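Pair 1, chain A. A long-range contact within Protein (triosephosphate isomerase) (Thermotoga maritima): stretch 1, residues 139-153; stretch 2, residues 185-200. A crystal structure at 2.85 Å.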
# COMPACT_ATOMS: atom_id res chain seq x y z
N LEU A 139 17.41 -12.94 8.01
CA LEU A 139 16.14 -12.63 8.65
C LEU A 139 15.22 -13.83 8.80
O LEU A 139 14.06 -13.67 9.16
CB LEU A 139 15.42 -11.55 7.84
CG LEU A 139 16.12 -10.19 7.83
CD1 LEU A 139 15.44 -9.23 6.86
CD2 LEU A 139 16.11 -9.63 9.24
N THR A 140 15.72 -15.03 8.55
CA THR A 140 14.86 -16.20 8.67
C THR A 140 14.17 -16.26 10.03
O THR A 140 12.95 -16.29 10.12
CB THR A 140 15.66 -17.53 8.42
OG1 THR A 140 16.04 -17.61 7.04
CG2 THR A 140 14.80 -18.75 8.75
N PHE A 141 14.97 -16.26 11.09
CA PHE A 141 14.42 -16.37 12.43
C PHE A 141 13.49 -15.27 12.91
O PHE A 141 12.53 -15.54 13.64
CB PHE A 141 15.57 -16.56 13.40
CG PHE A 141 16.39 -17.77 13.10
CD1 PHE A 141 17.41 -17.70 12.16
CD2 PHE A 141 16.09 -18.99 13.68
CE1 PHE A 141 18.13 -18.84 11.82
CE2 PHE A 141 16.79 -20.13 13.35
CZ PHE A 141 17.82 -20.06 12.41
N CYS A 142 13.75 -14.03 12.51
CA CYS A 142 12.88 -12.93 12.91
C CYS A 142 11.63 -12.89 12.05
O CYS A 142 10.59 -12.41 12.50
CB CYS A 142 13.61 -11.59 12.83
SG CYS A 142 14.49 -11.20 14.36
N VAL A 143 11.72 -13.38 10.82
CA VAL A 143 10.54 -13.41 9.98
C VAL A 143 9.62 -14.47 10.58
O VAL A 143 8.43 -14.23 10.76
CB VAL A 143 10.87 -13.79 8.51
CG1 VAL A 143 9.61 -14.24 7.80
CG2 VAL A 143 11.46 -12.60 7.78
N VAL A 144 10.17 -15.63 10.90
CA VAL A 144 9.36 -16.68 11.49
C VAL A 144 8.82 -16.28 12.86
O VAL A 144 7.63 -16.49 13.14
CB VAL A 144 10.14 -18.01 11.60
CG1 VAL A 144 9.45 -18.95 12.58
CG2 VAL A 144 10.19 -18.68 10.25
N GLU A 145 9.67 -15.70 13.71
CA GLU A 145 9.24 -15.29 15.04
C GLU A 145 8.11 -14.27 14.97
O GLU A 145 7.10 -14.39 15.69
CB GLU A 145 10.40 -14.71 15.84
CG GLU A 145 9.98 -14.26 17.23
CD GLU A 145 11.14 -13.85 18.09
OE1 GLU A 145 12.28 -14.23 17.77
OE2 GLU A 145 10.92 -13.16 19.11
N LYS A 146 8.26 -13.27 14.12
CA LYS A 146 7.21 -12.27 13.98
C LYS A 146 5.88 -12.93 13.64
O LYS A 146 4.85 -12.63 14.24
CB LYS A 146 7.57 -11.26 12.90
CG LYS A 146 6.40 -10.36 12.57
CD LYS A 146 6.74 -9.34 11.51
CE LYS A 146 5.49 -8.64 11.01
NZ LYS A 146 4.67 -8.09 12.14
N GLN A 147 5.91 -13.84 12.66
CA GLN A 147 4.70 -14.53 12.22
C GLN A 147 4.12 -15.44 13.29
O GLN A 147 2.90 -15.60 13.37
CB GLN A 147 4.98 -15.33 10.95
CG GLN A 147 5.62 -14.49 9.85
CD GLN A 147 5.77 -15.23 8.53
OE1 GLN A 147 6.28 -16.35 8.49
NE2 GLN A 147 5.33 -14.61 7.44
N VAL A 148 4.98 -16.04 14.10
CA VAL A 148 4.47 -16.93 15.14
C VAL A 148 3.88 -16.12 16.29
O VAL A 148 2.79 -16.43 16.80
CB VAL A 148 5.57 -17.86 15.68
CG1 VAL A 148 5.01 -18.75 16.77
CG2 VAL A 148 6.10 -18.71 14.54
N ARG A 149 4.59 -15.07 16.69
CA ARG A 149 4.14 -14.19 17.76
C ARG A 149 2.81 -13.53 17.36
O ARG A 149 1.86 -13.50 18.16
CB ARG A 149 5.19 -13.14 18.04
CG ARG A 149 6.41 -13.66 18.76
CD ARG A 149 7.39 -12.51 18.98
NE ARG A 149 8.46 -12.87 19.90
CZ ARG A 149 8.27 -13.32 21.13
NH1 ARG A 149 7.03 -13.47 21.61
NH2 ARG A 149 9.32 -13.62 21.89
N GLU A 150 2.76 -13.00 16.14
CA GLU A 150 1.55 -12.38 15.64
C GLU A 150 0.40 -13.39 15.65
O GLU A 150 -0.62 -13.16 16.28
CB GLU A 150 1.76 -11.84 14.23
CG GLU A 150 2.65 -10.62 14.18
CD GLU A 150 1.88 -9.32 14.39
OE1 GLU A 150 0.83 -9.35 15.06
OE2 GLU A 150 2.34 -8.26 13.89
N GLY A 151 0.60 -14.51 14.96
CA GLY A 151 -0.45 -15.51 14.90
C GLY A 151 -0.98 -16.02 16.23
O GLY A 151 -2.19 -16.21 16.37
N PHE A 152 -0.10 -16.25 17.20
CA PHE A 152 -0.51 -16.75 18.51
C PHE A 152 -1.01 -15.69 19.48
O PHE A 152 -1.68 -16.02 20.47
CB PHE A 152 0.64 -17.52 19.19
CG PHE A 152 0.75 -18.95 18.76
CD1 PHE A 152 1.41 -19.29 17.59
CD2 PHE A 152 0.14 -19.95 19.51
CE1 PHE A 152 1.47 -20.61 17.16
CE2 PHE A 152 0.19 -21.28 19.09
CZ PHE A 152 0.86 -21.61 17.91
N TYR A 153 -0.67 -14.44 19.20
CA TYR A 153 -1.06 -13.32 20.04
C TYR A 153 -2.50 -13.40 20.51
O TYR A 153 -3.41 -13.55 19.70
CB TYR A 153 -0.85 -12.00 19.30
CG TYR A 153 -0.94 -10.79 20.18
CD1 TYR A 153 -0.15 -10.68 21.33
CD2 TYR A 153 -1.80 -9.75 19.88
CE1 TYR A 153 -0.21 -9.55 22.14
CE2 TYR A 153 -1.88 -8.63 20.68
CZ TYR A 153 -1.08 -8.54 21.81
OH TYR A 153 -1.16 -7.42 22.60
N GLN A 185 14.94 -28.85 9.99
CA GLN A 185 15.09 -29.10 11.41
C GLN A 185 15.56 -27.88 12.19
O GLN A 185 15.01 -27.58 13.25
CB GLN A 185 16.05 -30.25 11.65
CG GLN A 185 16.40 -30.44 13.12
CD GLN A 185 15.19 -30.75 13.97
OE1 GLN A 185 15.25 -30.71 15.19
NE2 GLN A 185 14.07 -31.05 13.32
N GLU A 186 16.57 -27.18 11.68
CA GLU A 186 17.07 -26.01 12.38
C GLU A 186 15.93 -25.07 12.76
O GLU A 186 15.73 -24.76 13.93
CB GLU A 186 18.10 -25.25 11.53
CG GLU A 186 18.67 -24.03 12.24
CD GLU A 186 19.73 -23.31 11.44
OE1 GLU A 186 19.44 -22.86 10.31
OE2 GLU A 186 20.87 -23.19 11.94
N VAL A 187 15.18 -24.63 11.75
CA VAL A 187 14.05 -23.73 11.96
C VAL A 187 12.98 -24.34 12.88
O VAL A 187 12.56 -23.71 13.84
CB VAL A 187 13.43 -23.32 10.61
CG1 VAL A 187 12.21 -22.45 10.83
CG2 VAL A 187 14.46 -22.58 9.77
N HIS A 188 12.56 -25.56 12.59
CA HIS A 188 11.55 -26.20 13.42
C HIS A 188 11.95 -26.21 14.89
O HIS A 188 11.10 -26.09 15.77
CB HIS A 188 11.31 -27.65 12.98
CG HIS A 188 10.46 -27.79 11.75
ND1 HIS A 188 9.29 -28.53 11.74
CD2 HIS A 188 10.61 -27.30 10.50
CE1 HIS A 188 8.76 -28.49 10.53
NE2 HIS A 188 9.54 -27.75 9.76
N ALA A 189 13.24 -26.36 15.15
CA ALA A 189 13.74 -26.38 16.52
C ALA A 189 13.61 -25.01 17.18
O ALA A 189 13.30 -24.90 18.37
CB ALA A 189 15.18 -26.83 16.54
N PHE A 190 13.85 -23.97 16.38
CA PHE A 190 13.75 -22.59 16.83
C PHE A 190 12.29 -22.30 17.21
O PHE A 190 11.98 -21.94 18.35
CB PHE A 190 14.17 -21.67 15.69
CG PHE A 190 13.88 -20.23 15.93
CD1 PHE A 190 14.60 -19.52 16.88
CD2 PHE A 190 12.91 -19.59 15.19
CE1 PHE A 190 14.34 -18.17 17.08
CE2 PHE A 190 12.65 -18.23 15.38
CZ PHE A 190 13.37 -17.52 16.33
N ILE A 191 11.41 -22.46 16.23
CA ILE A 191 9.99 -22.25 16.41
C ILE A 191 9.51 -22.98 17.66
O ILE A 191 8.52 -22.59 18.27
CB ILE A 191 9.20 -22.78 15.19
CG1 ILE A 191 9.55 -21.94 13.96
CG2 ILE A 191 7.70 -22.77 15.45
CD1 ILE A 191 8.81 -22.33 12.72
N ARG A 192 10.22 -24.03 18.05
CA ARG A 192 9.78 -24.77 19.22
C ARG A 192 10.36 -24.22 20.50
O ARG A 192 9.77 -24.35 21.58
CB ARG A 192 10.12 -26.26 19.10
CG ARG A 192 9.37 -27.11 20.09
CD ARG A 192 9.69 -28.58 19.90
NE ARG A 192 9.32 -29.04 18.57
CZ ARG A 192 8.08 -29.37 18.21
NH1 ARG A 192 7.09 -29.30 19.09
NH2 ARG A 192 7.84 -29.76 16.96
N LYS A 193 11.53 -23.59 20.39
CA LYS A 193 12.14 -23.01 21.57
C LYS A 193 11.34 -21.77 21.87
O LYS A 193 11.01 -21.49 23.03
CB LYS A 193 13.60 -22.65 21.31
CG LYS A 193 14.37 -22.26 22.58
CD LYS A 193 15.76 -21.74 22.26
CE LYS A 193 15.69 -20.48 21.39
NZ LYS A 193 17.03 -19.96 21.03
N LEU A 194 11.02 -21.03 20.80
CA LEU A 194 10.23 -19.80 20.87
C LEU A 194 8.91 -20.14 21.55
O LEU A 194 8.53 -19.53 22.55
CB LEU A 194 9.96 -19.28 19.45
CG LEU A 194 9.66 -17.79 19.25
CD1 LEU A 194 9.25 -17.53 17.81
CD2 LEU A 194 8.56 -17.36 20.18
N LEU A 195 8.21 -21.11 20.99
CA LEU A 195 6.94 -21.52 21.55
C LEU A 195 7.12 -21.84 23.03
O LEU A 195 6.20 -21.72 23.82
CB LEU A 195 6.44 -22.75 20.80
CG LEU A 195 5.25 -22.57 19.86
CD1 LEU A 195 5.17 -21.16 19.34
CD2 LEU A 195 5.38 -23.58 18.74
N SER A 196 8.33 -22.24 23.40
CA SER A 196 8.59 -22.59 24.79
C SER A 196 8.61 -21.36 25.69
O SER A 196 8.01 -21.37 26.77
CB SER A 196 9.92 -23.31 24.88
OG SER A 196 10.15 -23.69 26.22
N GLU A 197 9.29 -20.32 25.25
CA GLU A 197 9.38 -19.08 26.00
C GLU A 197 8.02 -18.40 26.04
O GLU A 197 7.58 -17.94 27.09
CB GLU A 197 10.40 -18.15 25.35
CG GLU A 197 11.80 -18.76 25.31
CD GLU A 197 12.79 -17.92 24.53
OE1 GLU A 197 12.93 -16.71 24.84
OE2 GLU A 197 13.44 -18.46 23.60
N MET A 198 7.35 -18.35 24.89
CA MET A 198 6.03 -17.76 24.79
C MET A 198 5.07 -18.39 25.79
O MET A 198 4.34 -17.69 26.48
CB MET A 198 5.48 -17.92 23.38
CG MET A 198 6.11 -17.00 22.37
SD MET A 198 5.53 -17.28 20.69
CE MET A 198 3.80 -17.50 20.96
N TYR A 199 5.05 -19.72 25.86
CA TYR A 199 4.17 -20.40 26.80
C TYR A 199 4.99 -21.23 27.78
O TYR A 199 5.43 -20.73 28.80
CB TYR A 199 3.15 -21.26 26.05
CG TYR A 199 2.24 -20.45 25.15
CD1 TYR A 199 2.62 -20.14 23.84
CD2 TYR A 199 1.03 -19.94 25.61
CE1 TYR A 199 1.82 -19.35 23.02
CE2 TYR A 199 0.22 -19.13 24.80
CZ TYR A 199 0.62 -18.85 23.51
OH TYR A 199 -0.16 -18.05 22.70
N ASP A 200 5.19 -22.51 27.48
CA ASP A 200 5.98 -23.35 28.37
C ASP A 200 6.44 -24.63 27.68
O ASP A 200 6.09 -24.87 26.53
CB ASP A 200 5.18 -23.67 29.64
CG ASP A 200 4.00 -24.57 29.38
OD1 ASP A 200 3.53 -24.63 28.23
OD2 ASP A 200 3.53 -25.21 30.33
O HOH W 1 0.90 -15.63 22.53

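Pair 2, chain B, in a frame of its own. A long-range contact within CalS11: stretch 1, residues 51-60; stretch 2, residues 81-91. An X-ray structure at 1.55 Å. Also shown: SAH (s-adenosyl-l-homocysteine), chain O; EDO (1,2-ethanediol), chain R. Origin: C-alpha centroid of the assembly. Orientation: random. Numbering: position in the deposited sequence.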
# COMPACT_ATOMS: atom_id res chain seq x y z
N HIS B 51 -11.64 8.43 31.61
CA HIS B 51 -10.99 7.18 32.01
C HIS B 51 -11.87 5.96 31.62
O HIS B 51 -11.37 4.92 31.13
CB HIS B 51 -10.74 7.14 33.53
CG HIS B 51 -10.14 5.85 33.99
ND1 HIS B 51 -8.82 5.54 33.73
CD2 HIS B 51 -10.69 4.77 34.60
CE1 HIS B 51 -8.55 4.35 34.24
NE2 HIS B 51 -9.67 3.85 34.74
N GLN B 52 -13.19 6.09 31.86
CA GLN B 52 -14.13 4.99 31.51
C GLN B 52 -14.40 4.91 30.02
O GLN B 52 -14.55 3.82 29.46
CB GLN B 52 -15.45 5.11 32.34
CG GLN B 52 -15.21 4.94 33.87
CD GLN B 52 -14.69 3.56 34.25
OE1 GLN B 52 -14.70 2.63 33.43
NE2 GLN B 52 -14.21 3.42 35.44
N MSE B 53 -14.51 6.04 29.35
CA MSE B 53 -14.62 6.07 27.89
C MSE B 53 -13.44 5.33 27.25
O MSE B 53 -13.60 4.59 26.29
CB MSE B 53 -14.70 7.53 27.37
CG MSE B 53 -14.60 7.64 25.80
SE MSE B 53 -16.14 6.87 24.93
CE MSE B 53 -17.28 8.42 25.05
N THR B 54 -12.26 5.55 27.80
CA THR B 54 -11.04 4.94 27.26
C THR B 54 -11.17 3.40 27.35
O THR B 54 -10.85 2.66 26.41
CB THR B 54 -9.78 5.41 28.05
OG1 THR B 54 -9.66 6.82 27.91
CG2 THR B 54 -8.53 4.80 27.43
N ASP B 55 -11.67 2.92 28.48
CA ASP B 55 -11.90 1.47 28.65
C ASP B 55 -12.86 0.93 27.59
O ASP B 55 -12.57 -0.09 26.99
CB ASP B 55 -12.44 1.20 30.07
CG ASP B 55 -12.78 -0.25 30.28
OD1 ASP B 55 -11.81 -1.01 30.53
OD2 ASP B 55 -13.95 -0.68 30.12
N LEU B 56 -13.93 1.67 27.33
CA LEU B 56 -14.91 1.30 26.34
C LEU B 56 -14.29 1.22 24.94
O LEU B 56 -14.48 0.24 24.25
CB LEU B 56 -16.13 2.26 26.41
CG LEU B 56 -17.28 1.94 25.44
CD1 LEU B 56 -18.52 2.61 26.01
CD2 LEU B 56 -16.99 2.42 24.00
N LEU B 57 -13.52 2.22 24.57
CA LEU B 57 -12.92 2.25 23.27
C LEU B 57 -11.89 1.11 23.16
O LEU B 57 -11.69 0.55 22.08
CB LEU B 57 -12.25 3.60 23.01
CG LEU B 57 -13.21 4.80 22.93
CD1 LEU B 57 -12.39 6.08 22.90
CD2 LEU B 57 -14.10 4.66 21.68
N SER B 58 -11.17 0.78 24.26
CA SER B 58 -10.20 -0.32 24.22
C SER B 58 -10.90 -1.68 24.05
O SER B 58 -10.45 -2.51 23.24
CB SER B 58 -9.35 -0.37 25.49
OG SER B 58 -8.48 0.75 25.47
N MSE B 59 -12.03 -1.89 24.73
CA MSE B 59 -12.79 -3.13 24.52
C MSE B 59 -13.28 -3.25 23.08
O MSE B 59 -13.27 -4.36 22.50
CB MSE B 59 -13.95 -3.25 25.50
CG MSE B 59 -13.54 -3.34 26.98
SE MSE B 59 -12.21 -4.70 27.41
CE MSE B 59 -10.62 -3.58 27.50
N ASP B 60 -13.72 -2.12 22.52
CA ASP B 60 -14.15 -2.09 21.14
C ASP B 60 -12.99 -2.43 20.19
O ASP B 60 -13.19 -3.15 19.21
CB ASP B 60 -14.76 -0.71 20.78
CG ASP B 60 -15.10 -0.59 19.34
OD1 ASP B 60 -16.08 -1.22 18.95
OD2 ASP B 60 -14.44 0.16 18.60
N GLY B 81 -19.31 -6.26 36.21
CA GLY B 81 -19.68 -6.61 34.84
C GLY B 81 -19.43 -5.52 33.83
O GLY B 81 -19.92 -5.64 32.71
N ARG B 82 -18.63 -4.50 34.14
CA ARG B 82 -18.36 -3.43 33.17
C ARG B 82 -18.06 -3.93 31.76
O ARG B 82 -18.64 -3.46 30.77
CB ARG B 82 -17.11 -2.66 33.65
CG ARG B 82 -16.72 -1.56 32.62
CD ARG B 82 -15.57 -0.64 33.10
NE ARG B 82 -14.38 -1.42 33.46
CZ ARG B 82 -13.16 -0.91 33.68
NH1 ARG B 82 -12.94 0.40 33.52
NH2 ARG B 82 -12.14 -1.73 33.97
N HIS B 83 -17.10 -4.84 31.66
CA HIS B 83 -16.70 -5.32 30.34
C HIS B 83 -17.75 -6.22 29.69
O HIS B 83 -17.86 -6.22 28.47
CB HIS B 83 -15.36 -6.06 30.42
CG HIS B 83 -14.21 -5.16 30.74
ND1 HIS B 83 -13.07 -5.64 31.33
CD2 HIS B 83 -14.00 -3.84 30.50
CE1 HIS B 83 -12.20 -4.63 31.48
NE2 HIS B 83 -12.74 -3.54 30.97
N LEU B 84 -18.52 -6.99 30.48
CA LEU B 84 -19.51 -7.90 29.87
C LEU B 84 -20.63 -7.08 29.25
O LEU B 84 -21.11 -7.41 28.16
CB LEU B 84 -20.12 -8.86 30.90
CG LEU B 84 -19.14 -9.81 31.61
CD1 LEU B 84 -19.82 -10.86 32.49
CD2 LEU B 84 -18.13 -10.45 30.64
N GLY B 85 -21.02 -5.99 29.93
CA GLY B 85 -22.01 -5.03 29.40
C GLY B 85 -21.50 -4.52 28.08
O GLY B 85 -22.24 -4.48 27.09
N THR B 86 -20.25 -4.06 28.08
CA THR B 86 -19.65 -3.51 26.87
C THR B 86 -19.69 -4.53 25.70
O THR B 86 -20.12 -4.21 24.60
CB THR B 86 -18.20 -3.08 27.13
OG1 THR B 86 -18.22 -2.18 28.27
CG2 THR B 86 -17.68 -2.36 25.88
N PHE B 87 -19.19 -5.74 25.96
CA PHE B 87 -19.23 -6.82 24.94
C PHE B 87 -20.65 -7.15 24.46
O PHE B 87 -20.84 -7.38 23.27
CB PHE B 87 -18.55 -8.08 25.46
CG PHE B 87 -17.07 -7.92 25.68
CD1 PHE B 87 -16.30 -7.17 24.83
CD2 PHE B 87 -16.47 -8.49 26.81
CE1 PHE B 87 -14.85 -7.02 25.10
CE2 PHE B 87 -15.11 -8.34 27.08
CZ PHE B 87 -14.28 -7.62 26.22
N ALA B 88 -21.65 -7.17 25.39
CA ALA B 88 -23.00 -7.47 24.97
C ALA B 88 -23.53 -6.44 23.96
O ALA B 88 -24.21 -6.81 22.98
CB ALA B 88 -23.92 -7.51 26.19
N ALA B 89 -23.22 -5.16 24.20
CA ALA B 89 -23.68 -4.11 23.30
C ALA B 89 -22.91 -4.18 21.98
O ALA B 89 -23.49 -4.02 20.91
CB ALA B 89 -23.53 -2.71 23.97
N LEU B 90 -21.60 -4.36 22.06
CA LEU B 90 -20.79 -4.43 20.85
C LEU B 90 -21.14 -5.64 19.98
O LEU B 90 -21.05 -5.56 18.76
CB LEU B 90 -19.28 -4.47 21.22
CG LEU B 90 -18.69 -3.21 21.88
CD1 LEU B 90 -17.25 -3.50 22.35
CD2 LEU B 90 -18.74 -2.02 20.93
N ARG B 91 -21.50 -6.75 20.60
CA ARG B 91 -21.92 -7.92 19.83
C ARG B 91 -23.19 -7.59 19.04
O ARG B 91 -23.37 -8.08 17.90
CB ARG B 91 -22.10 -9.13 20.77
CG ARG B 91 -22.56 -10.40 20.09
CD ARG B 91 -22.74 -11.55 21.07
NE ARG B 91 -23.78 -11.23 22.06
CZ ARG B 91 -24.04 -11.98 23.15
NH1 ARG B 91 -23.35 -13.12 23.35
NH2 ARG B 91 -24.99 -11.59 24.02
N SAH O . -13.25 -6.71 34.90
CA SAH O . -13.77 -5.93 36.07
CB SAH O . -12.77 -5.85 37.22
CG SAH O . -12.49 -7.23 37.84
SD SAH O . -11.75 -7.02 39.45
C SAH O . -14.06 -4.52 35.55
O SAH O . -14.55 -3.65 36.33
OXT SAH O . -13.93 -4.24 34.36
C5' SAH O . -10.92 -8.59 39.72
C4' SAH O . -11.89 -9.82 39.81
O4' SAH O . -11.11 -11.02 39.74
C3' SAH O . -12.57 -9.83 41.19
O3' SAH O . -14.00 -9.70 41.04
C2' SAH O . -12.13 -11.16 41.77
O2' SAH O . -13.12 -11.84 42.58
C1' SAH O . -11.78 -11.98 40.50
N9 SAH O . -10.85 -13.09 40.79
C8 SAH O . -9.56 -13.02 41.23
N7 SAH O . -9.14 -14.29 41.42
C5 SAH O . -10.13 -15.16 41.13
C6 SAH O . -10.28 -16.62 41.13
N6 SAH O . -9.26 -17.40 41.57
N1 SAH O . -11.47 -17.11 40.72
C2 SAH O . -12.49 -16.30 40.29
N3 SAH O . -12.46 -14.95 40.33
C4 SAH O . -11.25 -14.37 40.68
C1 EDO R . -8.79 -1.41 29.86
O1 EDO R . -9.45 -0.26 30.33
C2 EDO R . -7.55 -1.55 30.77
O2 EDO R . -7.89 -1.51 32.17
O HOH W 2 -16.21 -0.30 28.88

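Where V144(A) lays a methyl against its neighbouring helix, pair 2 places a carboxylate. In pair 1, V144(A) CG1 sits 3.3 Å from I191(A) CG1, a purely apolar contact. The superposed residues of pair 2 are D55(B) and H83(B), joined by a hydrogen bond from H83(B) NE2 to D55(B) OD1 of 2.7 Å. The side-chain centres of V144(A) and D55(B) fall within 0.5 Å of each other, so one site serves either chemistry; what changes is its partners.

The shared frame is two helices crossing at -43° in pair 1 and -52° in pair 2, with axes approaching to 10.5 and 10.0 Å. Fourteen central residues superpose at 0.7 Å. In both, the first helix presents side chains at a spacing of four, V144(A) and V148(A) matching D55(B) and M59(B), and all four CA-to-CB bonds point toward the partner helix.

F190(A) and R82(B) share a backbone position, a CA-to-CB bond toward the other helix and a t chi1, yet their side-chain centres lie 4.7 Å apart. The F190(A) ring offers its face to the edge of F141(A), with centroids 4.8 Å apart and planes at 89°. R82(B) instead donates from NH1 to Q52(B) OE1 at 2.8 Å, Q52(B) being the counterpart of F141(A). D55(B) lies over a face of the guanidinium, and its OD2, 3.4 Å from R82(B) NE, makes a salt bridge by charge alone, since no N-H points at it. That leaves R82(B) NE and NH2 to donate to OXT of the bound s-adenosyl-l-homocysteine, at 3.0 and 3.1 Å.

One turn on, V148(A) CG1 packs 3.5 Å from L195(A) CD1. The matched pair is larger: selenomethionine M59(B) brings SE to 3.8 Å from F87(B) CZ. The same SE lies 3.7 Å from the H83(B) ring centroid, over the face opposite the ligand's OXT.

L194(A) and T86(B) also coincide. L194(A) CD1 reaches E145(A) CG at 3.4 Å, whereas T86(B) CG2 meets L56(B) CG at 4.3 Å. The T86(B) hydroxyl is accommodated by its own helix, OG1 donating to R82(B) O at 2.8 Å, and a water donates to both T86(B) OG1 and D55(B) OD2, at 2.8 and 2.6 Å.

The rule to read is that both contacts admit charge. Pair 1 makes no direct hydrogen bond between its stretches and pairs E145(A) with R149(A) along one helix, their side chains packing against apolar groups of the other; pair 2 pairs D55(B) across the helices with R82(B) and H83(B).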